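Side-chain contact in bifunctional protein PutA (Bdellovibrio bacteriovorus, PDB 5UR2), which probably oxidises L-proline to L-glutamate in two steps, pairing a flavin-dependent proline dehydrogenase with an NAD-dependent glutamate semialdehyde dehydrogenase: residues B[500-505]-B[539-544]. Sequence-based numbering, arbitrary orientation.
Sequences VINNKE and MQAAQT
Ile501 holds CG2 anti to its backbone N (chi1 -60° sets CG1 beside that N), and this branch, rather than the longer CD1 arm, reaches Ala541 CB at 3.7 Å. In Asn502, chi1 of -95° is rotated away from a staggered value and lays the amide next to the same methyl. Ala541 CB sits over the flat face of that group, 3.5 Å from Asn502 ND2 and almost equally far from CG and OD1, so the amide is met broadside and not through its polar edge. One small methyl is therefore touched by an aliphatic branch and a planar amide. The polar link is made by a water, which donates to Asn502 OD1 and to Ala541 O, 2.8 Å from each, tying the turn to the helix backbone. Asn692 on strand 691-693 also borders the contact: its OD1 accepts a hydrogen bond from Asn502 N, and the residue touches Ile501 and Ala541. Ile501 and Lys504 exchange two backbone hydrogen bonds, closing a type I' turn with Asn502 and Asn503 at its corners. This is the classic two-residue beta hairpin, here joining strands 495-501 and 504-506 and set against helix 532-549 in the aldehyde dehydrogenase part of PutA.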
ATOM      1  N   VAL B 500      -3.750  -7.255  36.066  1.00 22.69           N
ATOM      2  CA  VAL B 500      -4.834  -6.313  35.788  1.00 22.96           C
ATOM      3  C   VAL B 500      -5.728  -6.879  34.696  1.00 23.05           C
ATOM      4  O   VAL B 500      -5.323  -6.945  33.533  1.00 24.05           O
ATOM      5  CB  VAL B 500      -4.323  -4.928  35.384  1.00 23.35           C
ATOM      6  CG1 VAL B 500      -5.508  -4.001  35.227  1.00 26.09           C
ATOM      7  CG2 VAL B 500      -3.369  -4.402  36.436  1.00 19.81           C
ATOM      8  N   ILE B 501      -6.959  -7.228  35.057  1.00 20.85           N
ATOM      9  CA  ILE B 501      -7.942  -7.759  34.119  1.00 24.43           C
ATOM     10  C   ILE B 501      -9.223  -6.941  34.237  1.00 22.11           C
ATOM     11  O   ILE B 501      -9.747  -6.763  35.341  1.00 25.25           O
ATOM     12  CB  ILE B 501      -8.219  -9.253  34.391  1.00 21.84           C
ATOM     13  CG1 ILE B 501      -6.929 -10.062  34.249  1.00 21.23           C
ATOM     14  CG2 ILE B 501      -9.316  -9.786  33.481  1.00 18.84           C
ATOM     15  CD1 ILE B 501      -7.086 -11.537  34.628  1.00 21.21           C
ATOM     16  N   ASN B 502      -9.752  -6.490  33.097  1.00 20.23           N
ATOM     17  CA  ASN B 502     -10.930  -5.618  33.091  1.00 30.79           C
ATOM     18  C   ASN B 502     -10.697  -4.395  33.978  1.00 29.51           C
ATOM     19  O   ASN B 502     -11.575  -3.975  34.725  1.00 32.22           O
ATOM     20  CB  ASN B 502     -12.198  -6.365  33.539  1.00 25.08           C
ATOM     21  CG  ASN B 502     -13.006  -6.919  32.377  1.00 29.60           C
ATOM     22  OD1 ASN B 502     -12.963  -6.404  31.258  1.00 33.01           O
ATOM     23  ND2 ASN B 502     -13.767  -7.960  32.645  1.00 24.84           N
ATOM     24  N   ASN B 503      -9.487  -3.846  33.921  1.00 27.56           N
ATOM     25  CA  ASN B 503      -9.075  -2.665  34.685  1.00 25.88           C
ATOM     26  C   ASN B 503      -9.188  -2.860  36.198  1.00 30.51           C
ATOM     27  O   ASN B 503      -9.245  -1.876  36.947  1.00 34.17           O
ATOM     28  CB  ASN B 503      -9.846  -1.403  34.254  1.00 27.21           C
ATOM     29  CG  ASN B 503      -9.405  -0.886  32.878  1.00 33.52           C
ATOM     30  OD1 ASN B 503      -8.375  -1.315  32.357  1.00 32.63           O
ATOM     31  ND2 ASN B 503     -10.172   0.055  32.299  1.00 31.06           N
ATOM     32  N   LYS B 504      -9.209  -4.105  36.674  1.00 24.01           N
ATOM     33  CA  LYS B 504      -9.209  -4.408  38.102  1.00 32.04           C
ATOM     34  C   LYS B 504      -7.935  -5.164  38.472  1.00 31.73           C
ATOM     35  O   LYS B 504      -7.534  -6.102  37.772  1.00 26.52           O
ATOM     36  CB  LYS B 504     -10.455  -5.204  38.504  1.00 36.14           C
ATOM     37  CG  LYS B 504     -11.753  -4.414  38.342  1.00 42.59           C
ATOM     38  CD  LYS B 504     -12.965  -5.325  38.361  1.00 43.52           C
ATOM     39  N   GLU B 505      -7.303  -4.757  39.566  1.00 31.62           N
ATOM     40  CA  GLU B 505      -6.053  -5.364  39.999  1.00 33.34           C
ATOM     41  C   GLU B 505      -6.323  -6.665  40.754  1.00 32.43           C
ATOM     42  O   GLU B 505      -7.258  -6.756  41.554  1.00 34.54           O
ATOM     43  CB  GLU B 505      -5.262  -4.369  40.859  1.00 31.74           C
ATOM     44  CG  GLU B 505      -4.782  -3.142  40.052  1.00 27.85           C
ATOM     45  CD  GLU B 505      -3.920  -2.119  40.840  1.00 37.48           C
ATOM     46  OE1 GLU B 505      -3.213  -2.479  41.815  1.00 35.10           O
ATOM     47  OE2 GLU B 505      -3.923  -0.931  40.445  1.00 43.14           O
ATOM     48  N   MET B 539      -8.527 -14.028  28.988  1.00 21.86           N
ATOM     49  CA  MET B 539      -9.063 -14.356  27.668  1.00 29.27           C
ATOM     50  C   MET B 539     -10.541 -14.000  27.560  1.00 32.10           C
ATOM     51  O   MET B 539     -10.982 -13.472  26.530  1.00 30.51           O
ATOM     52  CB  MET B 539      -8.845 -15.838  27.366  1.00 22.26           C
ATOM     53  CG  MET B 539      -7.392 -16.212  27.175  1.00 21.08           C
ATOM     54  SD  MET B 539      -6.626 -15.313  25.812  1.00 26.09           S
ATOM     55  CE  MET B 539      -7.723 -15.759  24.464  1.00 22.27           C
ATOM     56  N   GLN B 540     -11.326 -14.311  28.600  1.00 26.96           N
ATOM     57  CA  GLN B 540     -12.756 -14.007  28.579  1.00 28.54           C
ATOM     58  C   GLN B 540     -13.001 -12.507  28.557  1.00 28.91           C
ATOM     59  O   GLN B 540     -13.859 -12.034  27.802  1.00 29.87           O
ATOM     60  CB  GLN B 540     -13.472 -14.644  29.783  1.00 31.90           C
ATOM     61  CG  GLN B 540     -13.724 -16.173  29.689  1.00 36.86           C
ATOM     62  CD  GLN B 540     -14.629 -16.569  28.522  1.00 40.44           C
ATOM     63  OE1 GLN B 540     -15.447 -15.777  28.053  1.00 39.33           O
ATOM     64  NE2 GLN B 540     -14.477 -17.805  28.045  1.00 44.06           N
ATOM     65  N   ALA B 541     -12.263 -11.743  29.380  1.00 24.48           N
ATOM     66  CA  ALA B 541     -12.428 -10.286  29.400  1.00 22.43           C
ATOM     67  C   ALA B 541     -12.101  -9.661  28.039  1.00 24.34           C
ATOM     68  O   ALA B 541     -12.811  -8.758  27.574  1.00 20.52           O
ATOM     69  CB  ALA B 541     -11.555  -9.670  30.495  1.00 24.74           C
ATOM     70  N   ALA B 542     -11.051 -10.157  27.374  1.00 27.52           N
ATOM     71  CA  ALA B 542     -10.671  -9.639  26.059  1.00 25.73           C
ATOM     72  C   ALA B 542     -11.714  -9.976  24.999  1.00 23.61           C
ATOM     73  O   ALA B 542     -12.046  -9.134  24.152  1.00 22.95           O
ATOM     74  CB  ALA B 542      -9.319 -10.223  25.646  1.00 16.55           C
ATOM     75  N   GLN B 543     -12.240 -11.199  25.030  1.00 18.47           N
ATOM     76  CA  GLN B 543     -13.245 -11.605  24.056  1.00 20.19           C
ATOM     77  C   GLN B 543     -14.537 -10.814  24.237  1.00 23.04           C
ATOM     78  O   GLN B 543     -15.110 -10.321  23.260  1.00 19.58           O
ATOM     79  CB  GLN B 543     -13.485 -13.114  24.161  1.00 22.10           C
ATOM     80  CG  GLN B 543     -14.473 -13.670  23.146  1.00 27.21           C
ATOM     81  CD  GLN B 543     -13.980 -13.541  21.702  1.00 36.78           C
ATOM     82  OE1 GLN B 543     -12.776 -13.507  21.435  1.00 32.84           O
ATOM     83  NE2 GLN B 543     -14.918 -13.455  20.769  1.00 41.68           N
ATOM     84  N   THR B 544     -14.984 -10.635  25.480  1.00 23.81           N
ATOM     85  CA  THR B 544     -16.174  -9.821  25.718  1.00 27.84           C
ATOM     86  C   THR B 544     -15.950  -8.399  25.224  1.00 28.34           C
ATOM     87  O   THR B 544     -16.802  -7.821  24.534  1.00 23.81           O
ATOM     88  CB  THR B 544     -16.521  -9.814  27.209  1.00 27.41           C
ATOM     89  OG1 THR B 544     -16.938 -11.114  27.599  1.00 27.91           O
ATOM     90  CG2 THR B 544     -17.648  -8.825  27.521  1.00 25.53           C
TER
HETATM   91  O   HOH W   1     -14.530  -7.206  29.083  1.00 25.13           O